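Local coordinates for serpin B3 (Homo sapiens, PDB 4ZK3), which probably inhibits proteases as a member of the serpin family and is linked to Pso p27, a compact form associated with psoriasis that makes large aggregates, at residues Phe11-Phe16 and Glu259-Glu264; Asn178-Lys183 and Ile381-Arg386; Glu268-Gln273 and Phe372-Lys377; Ile34-Gly39 and Lys125-Ser130. One frame throughout, in Å; residues are numbered along the deposited sequence.

Contact 1 of 4, residues Phe11-Phe16 and Glu259-Glu264; sequences FMFDLF and EKLTAE
Phe13 lays its ring against the turn formed by Leu261, Thr262 and Ala263, and the contact is built on how that ring is turned. One face looks at the backbone: Thr262 C lies over it, 3.7 Å from Phe13 CE2. Toward the rim the approach becomes oblique, with Leu261 O 3.6 Å from Phe13 CE1 and Ala263 N 3.5 Å from Phe13 CD2. The side chains flank this backbone patch. Those of Leu261 and Phe13 cross at about a right angle, which brings Leu261 CD1 to 3.8 Å from Phe13 CE1, while at the CD2 side of the ring Ala263 CB stands 3.9 Å from Phe13 CD2. With CG anti to its own carbonyl carbon (chi1 -76°), Phe13 is carried outward from the helix onto the turn. Its opposite face is taken by Met12, whose CE sits 3.5 Å above the plane of the Phe13 ring and offset toward the rim, so both faces are covered, though off-centre. Thr262 turns its side chain away and N-caps the next helix through a hydrogen bond from Lys265 N to OG1. This apolar packing sets helix 4-19 of the serpin fold on the junction between helices 254-260 and 263-269. Leu266 of the latter also touches Phe13, and Tyr384 of strand 380-387 is touched by both Met12 and Leu261.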
# COMPACT_ATOMS: atom_id res chain seq x y z
N PHE A 11 -6.76 -1.88 -8.92
CA PHE A 11 -7.29 -1.24 -7.71
C PHE A 11 -6.35 -0.17 -7.21
O PHE A 11 -6.80 0.94 -6.88
CB PHE A 11 -7.53 -2.33 -6.64
CG PHE A 11 -8.03 -1.81 -5.35
CD1 PHE A 11 -9.14 -1.03 -5.27
CD2 PHE A 11 -7.38 -2.17 -4.14
CE1 PHE A 11 -9.63 -0.57 -4.05
CE2 PHE A 11 -7.84 -1.70 -2.93
CZ PHE A 11 -8.97 -0.89 -2.87
N MET A 12 -5.05 -0.46 -7.23
CA MET A 12 -4.01 0.53 -6.90
C MET A 12 -4.14 1.83 -7.74
O MET A 12 -4.13 2.93 -7.18
CB MET A 12 -2.58 -0.07 -7.05
CG MET A 12 -1.39 0.90 -6.77
SD MET A 12 0.13 0.13 -7.31
CE MET A 12 0.11 0.71 -9.01
N PHE A 13 -4.31 1.73 -9.06
CA PHE A 13 -4.51 2.95 -9.86
C PHE A 13 -5.86 3.63 -9.61
O PHE A 13 -5.93 4.89 -9.63
CB PHE A 13 -4.29 2.69 -11.33
CG PHE A 13 -2.84 2.56 -11.68
CD1 PHE A 13 -2.02 3.67 -11.60
CD2 PHE A 13 -2.28 1.33 -12.02
CE1 PHE A 13 -0.67 3.57 -11.91
CE2 PHE A 13 -0.94 1.21 -12.32
CZ PHE A 13 -0.12 2.34 -12.27
N ASP A 14 -6.90 2.83 -9.34
CA ASP A 14 -8.19 3.41 -9.07
C ASP A 14 -8.05 4.21 -7.79
O ASP A 14 -8.65 5.30 -7.65
CB ASP A 14 -9.31 2.40 -8.91
CG ASP A 14 -9.53 1.54 -10.14
OD1 ASP A 14 -8.99 1.80 -11.23
OD2 ASP A 14 -10.24 0.53 -9.96
N LEU A 15 -7.22 3.73 -6.86
CA LEU A 15 -7.02 4.52 -5.63
C LEU A 15 -6.31 5.80 -5.91
O LEU A 15 -6.68 6.85 -5.37
CB LEU A 15 -6.27 3.76 -4.53
CG LEU A 15 -7.08 2.66 -3.85
CD1 LEU A 15 -6.14 1.76 -3.04
CD2 LEU A 15 -8.21 3.08 -2.98
N PHE A 16 -5.25 5.69 -6.68
CA PHE A 16 -4.36 6.80 -6.95
C PHE A 16 -5.12 8.02 -7.50
O PHE A 16 -4.87 9.14 -7.09
CB PHE A 16 -3.25 6.37 -7.89
CG PHE A 16 -2.23 7.43 -8.09
CD1 PHE A 16 -1.25 7.65 -7.16
CD2 PHE A 16 -2.28 8.27 -9.20
CE1 PHE A 16 -0.31 8.65 -7.34
CE2 PHE A 16 -1.35 9.27 -9.39
CZ PHE A 16 -0.38 9.48 -8.44
N GLU A 259 -1.72 10.81 -16.07
CA GLU A 259 -2.91 10.56 -16.89
C GLU A 259 -2.74 9.30 -17.71
O GLU A 259 -3.67 8.52 -17.87
CB GLU A 259 -3.18 11.77 -17.80
CG GLU A 259 -3.71 13.00 -17.05
CD GLU A 259 -3.56 14.31 -17.84
OE1 GLU A 259 -3.03 14.30 -19.00
OE2 GLU A 259 -3.96 15.37 -17.30
N LYS A 260 -1.55 9.08 -18.21
CA LYS A 260 -1.30 7.98 -19.11
C LYS A 260 -0.94 6.63 -18.44
O LYS A 260 -1.00 5.58 -19.08
CB LYS A 260 -0.17 8.38 -20.05
CG LYS A 260 -0.26 9.82 -20.54
CD LYS A 260 -0.34 9.91 -22.05
CE LYS A 260 -1.72 9.48 -22.55
NZ LYS A 260 -1.79 9.56 -24.02
N LEU A 261 -0.51 6.66 -17.19
CA LEU A 261 -0.02 5.44 -16.53
C LEU A 261 -1.23 4.69 -16.00
O LEU A 261 -1.79 5.06 -14.96
CB LEU A 261 0.92 5.81 -15.38
CG LEU A 261 2.17 5.01 -15.11
CD1 LEU A 261 2.39 5.01 -13.59
CD2 LEU A 261 2.21 3.59 -15.66
N THR A 262 -1.64 3.68 -16.75
CA THR A 262 -2.64 2.68 -16.35
C THR A 262 -1.93 1.39 -15.92
O THR A 262 -0.71 1.26 -16.12
CB THR A 262 -3.46 2.29 -17.60
OG1 THR A 262 -2.55 1.68 -18.53
CG2 THR A 262 -4.10 3.50 -18.22
N ALA A 263 -2.68 0.42 -15.38
CA ALA A 263 -2.07 -0.83 -14.95
C ALA A 263 -1.42 -1.53 -16.15
O ALA A 263 -0.31 -2.04 -16.08
CB ALA A 263 -3.12 -1.74 -14.31
N GLU A 264 -2.14 -1.54 -17.27
CA GLU A 264 -1.66 -2.19 -18.50
C GLU A 264 -0.34 -1.57 -18.95
O GLU A 264 0.61 -2.27 -19.17
CB GLU A 264 -2.79 -2.03 -19.54
CG GLU A 264 -2.61 -2.66 -20.90
CD GLU A 264 -3.87 -2.39 -21.73
OE1 GLU A 264 -4.16 -1.20 -21.89
OE2 GLU A 264 -4.59 -3.33 -22.15

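Contact 2 of 4, residues Asn178-Lys183 and Ile381-Arg386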
# COMPACT_ATOMS: atom_id res chain seq x y z
N ASN A 178 -5.10 -4.94 8.86
CA ASN A 178 -3.94 -5.43 8.17
C ASN A 178 -2.73 -4.54 8.43
O ASN A 178 -2.83 -3.32 8.37
CB ASN A 178 -4.14 -5.42 6.63
CG ASN A 178 -2.90 -5.86 5.90
OD1 ASN A 178 -2.67 -7.08 5.75
ND2 ASN A 178 -2.08 -4.94 5.55
N ALA A 179 -1.58 -5.14 8.75
CA ALA A 179 -0.31 -4.41 8.80
C ALA A 179 0.74 -5.08 7.93
O ALA A 179 0.87 -6.31 7.92
CB ALA A 179 0.23 -4.33 10.23
N ILE A 180 1.50 -4.25 7.23
CA ILE A 180 2.56 -4.69 6.32
C ILE A 180 3.83 -3.88 6.61
O ILE A 180 3.76 -2.65 6.92
CB ILE A 180 2.14 -4.54 4.84
CG1 ILE A 180 3.21 -5.06 3.90
CG2 ILE A 180 1.87 -3.05 4.47
CD1 ILE A 180 2.81 -5.10 2.41
N TYR A 181 4.99 -4.56 6.57
CA TYR A 181 6.26 -3.97 6.96
C TYR A 181 7.40 -4.53 6.11
O TYR A 181 7.48 -5.75 5.89
CB TYR A 181 6.58 -4.21 8.45
CG TYR A 181 7.92 -3.66 8.83
CD1 TYR A 181 8.04 -2.33 9.13
CD2 TYR A 181 9.09 -4.48 8.84
CE1 TYR A 181 9.26 -1.77 9.44
CE2 TYR A 181 10.33 -3.91 9.15
CZ TYR A 181 10.41 -2.56 9.46
OH TYR A 181 11.61 -1.92 9.78
N PHE A 182 8.24 -3.64 5.59
CA PHE A 182 9.35 -3.98 4.76
C PHE A 182 10.57 -3.15 5.20
O PHE A 182 10.45 -1.94 5.37
CB PHE A 182 9.04 -3.67 3.32
CG PHE A 182 10.24 -3.72 2.44
CD1 PHE A 182 10.87 -4.95 2.21
CD2 PHE A 182 10.77 -2.56 1.90
CE1 PHE A 182 12.03 -5.00 1.40
CE2 PHE A 182 11.88 -2.60 1.10
CZ PHE A 182 12.52 -3.81 0.84
N LYS A 183 11.73 -3.77 5.41
CA LYS A 183 12.97 -3.01 5.50
C LYS A 183 14.04 -3.77 4.76
O LYS A 183 14.20 -4.93 4.98
CB LYS A 183 13.40 -2.79 6.94
CG LYS A 183 14.60 -1.82 7.07
CD LYS A 183 15.08 -1.72 8.54
CE LYS A 183 16.41 -0.98 8.63
NZ LYS A 183 16.39 -0.12 9.86
N ILE A 381 2.73 -5.21 -6.37
CA ILE A 381 3.14 -3.88 -5.92
C ILE A 381 2.64 -3.73 -4.51
O ILE A 381 1.42 -3.69 -4.25
CB ILE A 381 2.66 -2.80 -6.88
CG1 ILE A 381 3.26 -3.10 -8.30
CG2 ILE A 381 3.15 -1.43 -6.38
CD1 ILE A 381 2.82 -2.06 -9.34
N LEU A 382 3.59 -3.74 -3.58
CA LEU A 382 3.28 -3.68 -2.14
C LEU A 382 3.01 -2.25 -1.65
O LEU A 382 2.21 -2.07 -0.70
CB LEU A 382 4.45 -4.27 -1.35
CG LEU A 382 4.81 -5.73 -1.70
CD1 LEU A 382 6.06 -6.18 -1.00
CD2 LEU A 382 3.72 -6.73 -1.54
N PHE A 383 3.72 -1.29 -2.25
CA PHE A 383 3.65 0.10 -1.84
C PHE A 383 3.82 0.94 -3.08
O PHE A 383 4.59 0.57 -4.01
CB PHE A 383 4.80 0.53 -0.87
CG PHE A 383 4.90 -0.28 0.43
CD1 PHE A 383 4.19 0.10 1.58
CD2 PHE A 383 5.75 -1.40 0.49
CE1 PHE A 383 4.36 -0.63 2.77
CE2 PHE A 383 5.87 -2.17 1.64
CZ PHE A 383 5.18 -1.78 2.79
N TYR A 384 3.12 2.09 -3.10
CA TYR A 384 3.10 2.97 -4.27
C TYR A 384 3.00 4.41 -3.81
O TYR A 384 2.32 4.71 -2.85
CB TYR A 384 1.90 2.65 -5.21
CG TYR A 384 1.91 3.35 -6.53
CD1 TYR A 384 1.35 4.60 -6.68
CD2 TYR A 384 2.54 2.77 -7.65
CE1 TYR A 384 1.35 5.23 -7.90
CE2 TYR A 384 2.58 3.42 -8.87
CZ TYR A 384 2.02 4.66 -8.98
OH TYR A 384 2.01 5.30 -10.20
N GLY A 385 3.67 5.30 -4.54
CA GLY A 385 3.77 6.66 -4.09
C GLY A 385 4.17 7.68 -5.10
O GLY A 385 4.63 7.37 -6.21
N ARG A 386 3.95 8.93 -4.72
CA ARG A 386 4.41 10.08 -5.48
C ARG A 386 5.13 11.01 -4.53
O ARG A 386 4.60 11.35 -3.43
CB ARG A 386 3.25 10.87 -6.08
CG ARG A 386 3.74 12.21 -6.67
CD ARG A 386 2.63 13.00 -7.26
NE ARG A 386 1.86 13.64 -6.25
CZ ARG A 386 0.59 14.06 -6.38
NH1 ARG A 386 -0.13 13.86 -7.48
NH2 ARG A 386 0.03 14.69 -5.37
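This is face-to-face packing of two serpin beta sheets in the middle of the molecule: strand 174-185 of sheet A lies across strand 380-387 of sheet B. The local axes run at 82° to each other and approach to 9.0 Å, so the two strands cross almost at right angles here, and the contact is made by apolar side chains from both layers. Ile180 and Phe383 come from opposite directions. The isoleucine meets the CE1-CZ end of the ring obliquely, with Ile180 CG2 3.9 Å from Phe383 CE1 and Ile180 CG1 4.0 Å from Phe383 CZ. With CG1 anti to the backbone N (chi1 -177°) and the chain extended at chi2, Ile180 CD1 stays beside Phe383 CZ and also reaches Leu382 CB at 4.2 Å. Phe182 adds its beta carbon, 3.9 Å from Phe383 CE2; its own ring heads elsewhere and packs edge-to-face with Tyr236. Leu382 and Phe383 both point toward strand 174-185, and both face Ile373, a classic beta bulge. Strand 174-185 is bonded to strand 99-110 on one side and to strand 340-351 on the other. The latter pairing is consistent with an inserted reactive-centre segment, as in cleaved serpins, and its Ala343 also touches Phe383. Strand 369-375 runs antiparallel beside strand 380-387 and carries Ile373, the bulge partner.

Contact 3 of 4, residues Glu268-Gln273 and Phe372-Lys377; sequences EWTSLQ and FIRQNK
Arg374 slides past Thr270 in the opposite direction and sets the edge of its guanidinium group against that residue's carbonyl. The contact joins sheet B of the serpin fold, through strand 369-375, to the chain leaving helix 263-269. Arg374 NH1 donates to Thr270 O over 2.9 Å with an N-H...O angle of 146°, a moderately bent bond. The acceptor is close to the guanidinium plane, although the nitrogen is tilted from the plane of the carbonyl. A bound water makes a second link, accepting from Arg374 NH1 at 2.6 Å and donating to Thr270 OG1 at 2.8 Å. The threonine hydroxyl also bonds back to Leu266 O of the preceding helix 263-269, so two hydrogen bonds, one to that carbonyl and one from the water, hold it. Next to these polar links, Phe372 comes from the opposite direction to Thr270 and presents its ring edge, with CZ 4.2 Å from Thr270 OG1; Ile244 of strand 241-248 touches both side chains. The arginine chain is extended up to its bend at chi3 (69°), which turns the planar head so that its NE/NH2 edge meets Asn376. That amide is positioned in turn by Lys239 O and Ser242 OG, which its ND2 contacts by hydrogen bonds. The grip is side-on and both bonds end on one oxygen: Arg374 NE lies 3.0 Å from Asn376 OD1 in the amide carbonyl plane, and Arg374 NH2 lies 3.2 Å from the same OD1, well above that plane.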
# COMPACT_ATOMS: atom_id res chain seq x y z
N GLU A 268 3.71 -3.04 -18.94
CA GLU A 268 4.54 -3.09 -20.13
C GLU A 268 5.90 -2.45 -19.87
O GLU A 268 6.95 -3.07 -20.01
CB GLU A 268 3.81 -2.37 -21.25
CG GLU A 268 4.25 -2.82 -22.63
CD GLU A 268 3.84 -1.83 -23.70
OE1 GLU A 268 2.66 -1.39 -23.65
OE2 GLU A 268 4.69 -1.49 -24.55
N TRP A 269 5.84 -1.19 -19.43
CA TRP A 269 7.00 -0.32 -19.32
C TRP A 269 8.02 -0.76 -18.26
O TRP A 269 9.22 -0.42 -18.37
CB TRP A 269 6.55 1.10 -18.97
CG TRP A 269 5.70 1.75 -20.06
CD1 TRP A 269 5.63 1.37 -21.37
CD2 TRP A 269 4.86 2.88 -19.93
NE1 TRP A 269 4.77 2.19 -22.05
CE2 TRP A 269 4.30 3.14 -21.20
CE3 TRP A 269 4.51 3.72 -18.86
CZ2 TRP A 269 3.43 4.20 -21.44
CZ3 TRP A 269 3.63 4.77 -19.09
CH2 TRP A 269 3.10 5.01 -20.37
N THR A 270 7.54 -1.44 -17.22
CA THR A 270 8.37 -1.70 -16.05
C THR A 270 8.72 -3.16 -15.95
O THR A 270 9.21 -3.60 -14.91
CB THR A 270 7.72 -1.26 -14.73
OG1 THR A 270 6.64 -2.15 -14.42
CG2 THR A 270 7.23 0.20 -14.80
N SER A 271 8.51 -3.93 -17.00
CA SER A 271 8.97 -5.30 -16.93
C SER A 271 10.45 -5.34 -17.37
O SER A 271 10.87 -4.58 -18.25
CB SER A 271 8.15 -6.23 -17.83
OG SER A 271 8.35 -5.80 -19.15
N LEU A 272 11.20 -6.27 -16.77
CA LEU A 272 12.55 -6.65 -17.21
C LEU A 272 12.65 -6.86 -18.72
O LEU A 272 13.50 -6.30 -19.39
CB LEU A 272 12.97 -7.94 -16.47
CG LEU A 272 13.85 -7.76 -15.23
CD1 LEU A 272 13.61 -6.42 -14.54
CD2 LEU A 272 13.71 -8.93 -14.25
N GLN A 273 11.76 -7.69 -19.25
CA GLN A 273 11.60 -7.87 -20.67
C GLN A 273 11.83 -6.58 -21.48
O GLN A 273 12.43 -6.61 -22.54
CB GLN A 273 10.18 -8.42 -20.86
CG GLN A 273 9.65 -8.53 -22.27
CD GLN A 273 10.51 -9.41 -23.13
OE1 GLN A 273 10.98 -8.97 -24.17
NE2 GLN A 273 10.71 -10.66 -22.71
N PHE A 372 7.55 2.87 -6.63
CA PHE A 372 6.86 1.77 -5.97
C PHE A 372 7.81 0.66 -5.62
O PHE A 372 8.91 0.59 -6.19
CB PHE A 372 5.66 1.28 -6.77
CG PHE A 372 5.98 0.68 -8.09
CD1 PHE A 372 6.26 -0.67 -8.21
CD2 PHE A 372 5.93 1.46 -9.26
CE1 PHE A 372 6.50 -1.22 -9.46
CE2 PHE A 372 6.19 0.92 -10.51
CZ PHE A 372 6.45 -0.44 -10.62
N ILE A 373 7.38 -0.15 -4.65
CA ILE A 373 8.13 -1.28 -4.19
C ILE A 373 7.37 -2.53 -4.62
O ILE A 373 6.21 -2.73 -4.25
CB ILE A 373 8.39 -1.25 -2.68
CG1 ILE A 373 9.29 -0.05 -2.31
CG2 ILE A 373 9.03 -2.56 -2.21
CD1 ILE A 373 9.28 0.28 -0.84
N ARG A 374 8.06 -3.39 -5.35
CA ARG A 374 7.52 -4.57 -5.97
C ARG A 374 8.20 -5.83 -5.45
O ARG A 374 9.43 -5.89 -5.37
CB ARG A 374 7.76 -4.47 -7.47
CG ARG A 374 7.15 -5.62 -8.29
CD ARG A 374 7.43 -5.38 -9.80
NE ARG A 374 8.87 -5.55 -10.11
CZ ARG A 374 9.48 -5.07 -11.21
NH1 ARG A 374 8.83 -4.39 -12.16
NH2 ARG A 374 10.79 -5.30 -11.37
N GLN A 375 7.39 -6.86 -5.21
CA GLN A 375 7.90 -8.24 -4.95
C GLN A 375 8.07 -8.91 -6.33
O GLN A 375 7.12 -9.06 -7.11
CB GLN A 375 7.07 -8.97 -3.94
CG GLN A 375 6.74 -10.42 -4.23
CD GLN A 375 7.50 -11.38 -3.42
OE1 GLN A 375 7.53 -11.29 -2.20
NE2 GLN A 375 8.07 -12.34 -4.09
N ASN A 376 9.31 -9.24 -6.68
CA ASN A 376 9.56 -9.56 -8.11
C ASN A 376 8.97 -10.91 -8.63
O ASN A 376 8.40 -10.97 -9.70
CB ASN A 376 11.06 -9.48 -8.41
CG ASN A 376 11.61 -8.06 -8.30
OD1 ASN A 376 10.98 -7.08 -8.67
ND2 ASN A 376 12.80 -7.96 -7.85
N LYS A 377 9.04 -11.96 -7.82
CA LYS A 377 8.54 -13.30 -8.23
C LYS A 377 7.04 -13.32 -8.43
O LYS A 377 6.55 -13.93 -9.37
CB LYS A 377 8.94 -14.34 -7.19
CG LYS A 377 10.32 -14.91 -7.51
CD LYS A 377 11.34 -14.96 -6.36
CE LYS A 377 12.65 -14.27 -6.77
NZ LYS A 377 13.78 -14.80 -5.99
O HOH W 1 6.25 -3.89 -12.31

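Contact 4 of 4, residues Ile34-Gly39 and Lys125-Ser130; sequences ITSALG and KFYQTS
Helix-to-helix packing beside sheet A of the serpin fold joins helix 31-42, near the core, to the C-terminal end of helix 117-127, and one aromatic side chain, Tyr127, makes the contact. Its ring comes in obliquely along the backbone of the partner helix, touching it one turn apart. At the near turn, Ser36 O is 3.6 Å from Tyr127 CE1 and Ser36 OG is 3.9 Å from Tyr127 CD1. The serine hydroxyl has its polar partner elsewhere, in a hydrogen bond with Asn105 ND2 of strand 99-110, and the strand also touches Tyr127 through Asn105. With CG anti to the carbonyl carbon (chi1 -71°), the tyrosine points across to helix 31-42 just before Gln128 breaks the helical path with a positive phi. Leu89 of helix 81-91 and Leu43 pack on the same side chain. The far end of the ring rests on the backbone of Gly39, which has no side chain. The ring carbon Tyr127 CZ lies 3.6 Å from Gly39 C, and the tightest approach is from Tyr127 OH to Gly39 CA, 3.2 Å.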
# COMPACT_ATOMS: atom_id res chain seq x y z
N ILE A 34 -4.62 -2.73 1.77
CA ILE A 34 -6.03 -2.38 1.64
C ILE A 34 -6.81 -3.53 1.02
O ILE A 34 -7.90 -3.89 1.49
CB ILE A 34 -6.19 -1.13 0.83
CG1 ILE A 34 -5.43 -0.01 1.50
CG2 ILE A 34 -7.65 -0.80 0.74
CD1 ILE A 34 -5.26 1.24 0.69
N THR A 35 -6.26 -4.13 -0.01
CA THR A 35 -6.87 -5.33 -0.59
C THR A 35 -7.09 -6.39 0.45
O THR A 35 -8.16 -6.99 0.55
CB THR A 35 -6.04 -5.87 -1.74
OG1 THR A 35 -6.04 -4.91 -2.79
CG2 THR A 35 -6.65 -7.14 -2.24
N SER A 36 -6.07 -6.64 1.26
CA SER A 36 -6.16 -7.68 2.29
C SER A 36 -7.28 -7.39 3.32
O SER A 36 -8.03 -8.29 3.68
CB SER A 36 -4.77 -7.85 2.93
OG SER A 36 -4.78 -8.78 3.97
N ALA A 37 -7.39 -6.18 3.80
CA ALA A 37 -8.40 -5.84 4.73
C ALA A 37 -9.79 -5.98 4.14
O ALA A 37 -10.70 -6.48 4.79
CB ALA A 37 -8.19 -4.40 5.26
N LEU A 38 -9.97 -5.52 2.92
CA LEU A 38 -11.30 -5.60 2.28
C LEU A 38 -11.65 -7.05 1.88
O LEU A 38 -12.81 -7.39 1.82
CB LEU A 38 -11.36 -4.63 1.10
CG LEU A 38 -11.23 -3.18 1.53
CD1 LEU A 38 -11.31 -2.27 0.32
CD2 LEU A 38 -12.27 -2.83 2.60
N GLY A 39 -10.64 -7.87 1.64
CA GLY A 39 -10.79 -9.27 1.35
C GLY A 39 -11.39 -9.97 2.54
O GLY A 39 -12.27 -10.82 2.40
N LYS A 125 -7.95 -19.21 7.74
CA LYS A 125 -7.40 -19.99 6.66
C LYS A 125 -6.91 -19.19 5.43
O LYS A 125 -5.83 -19.46 4.95
CB LYS A 125 -8.44 -20.97 6.17
CG LYS A 125 -7.98 -21.81 4.98
CD LYS A 125 -9.20 -22.34 4.22
CE LYS A 125 -8.82 -23.38 3.18
NZ LYS A 125 -10.09 -24.04 2.75
N PHE A 126 -7.72 -18.29 4.89
CA PHE A 126 -7.28 -17.52 3.69
C PHE A 126 -6.36 -16.31 3.97
O PHE A 126 -5.51 -15.97 3.12
CB PHE A 126 -8.46 -17.07 2.85
CG PHE A 126 -9.30 -18.20 2.37
CD1 PHE A 126 -8.81 -19.07 1.40
CD2 PHE A 126 -10.55 -18.45 2.93
CE1 PHE A 126 -9.57 -20.15 0.99
CE2 PHE A 126 -11.31 -19.54 2.53
CZ PHE A 126 -10.82 -20.38 1.55
N TYR A 127 -6.54 -15.69 5.14
CA TYR A 127 -5.86 -14.43 5.47
C TYR A 127 -4.97 -14.57 6.68
O TYR A 127 -4.37 -13.61 7.11
CB TYR A 127 -6.92 -13.34 5.74
CG TYR A 127 -7.58 -12.94 4.48
CD1 TYR A 127 -6.99 -12.00 3.63
CD2 TYR A 127 -8.71 -13.60 4.05
CE1 TYR A 127 -7.59 -11.68 2.43
CE2 TYR A 127 -9.29 -13.30 2.82
CZ TYR A 127 -8.75 -12.35 2.04
OH TYR A 127 -9.33 -12.07 0.82
N GLN A 128 -4.85 -15.79 7.22
CA GLN A 128 -3.95 -16.05 8.36
C GLN A 128 -4.33 -15.14 9.52
O GLN A 128 -3.51 -14.76 10.33
CB GLN A 128 -2.48 -15.85 7.97
CG GLN A 128 -2.05 -16.51 6.66
CD GLN A 128 -0.54 -16.23 6.27
OE1 GLN A 128 0.05 -15.15 6.54
NE2 GLN A 128 0.07 -17.21 5.61
N THR A 129 -5.60 -14.80 9.62
CA THR A 129 -6.05 -13.83 10.59
C THR A 129 -6.06 -14.45 12.02
O THR A 129 -6.64 -15.51 12.23
CB THR A 129 -7.45 -13.35 10.18
OG1 THR A 129 -7.39 -12.84 8.83
CG2 THR A 129 -7.91 -12.24 11.13
N SER A 130 -5.50 -13.74 13.00
CA SER A 130 -5.66 -14.12 14.40
C SER A 130 -6.78 -13.25 14.96
O SER A 130 -7.17 -12.27 14.34
CB SER A 130 -4.35 -13.93 15.20
OG SER A 130 -3.93 -12.58 15.08

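In the fold
From the N terminus, helix 4-19 opens contact 1, and helix 31-42 then opens contact 4, which closes at 125-130 while contact 1 is still pending. Strand 174-185 opens contact 2 before 259-264 closes contact 1, so these two loops cross. Contact 3 opens at 268-273 and closes at 372-377, wholly within the span of contact 2, which ends at 381-386. Contact 2 uses strand 380-387 and contact 3 its antiparallel neighbour 369-375; contact 1 touches contact 2 where Met12 packs on Ile381. Phe11 packs on Thr35, and Ser36 OG makes a weak hydrogen bond to Asn178 OD1, so helix 31-42 ties the N-terminal helix to sheet A. Contacts 3 and 4 stay about 12 Å apart at their nearest atoms.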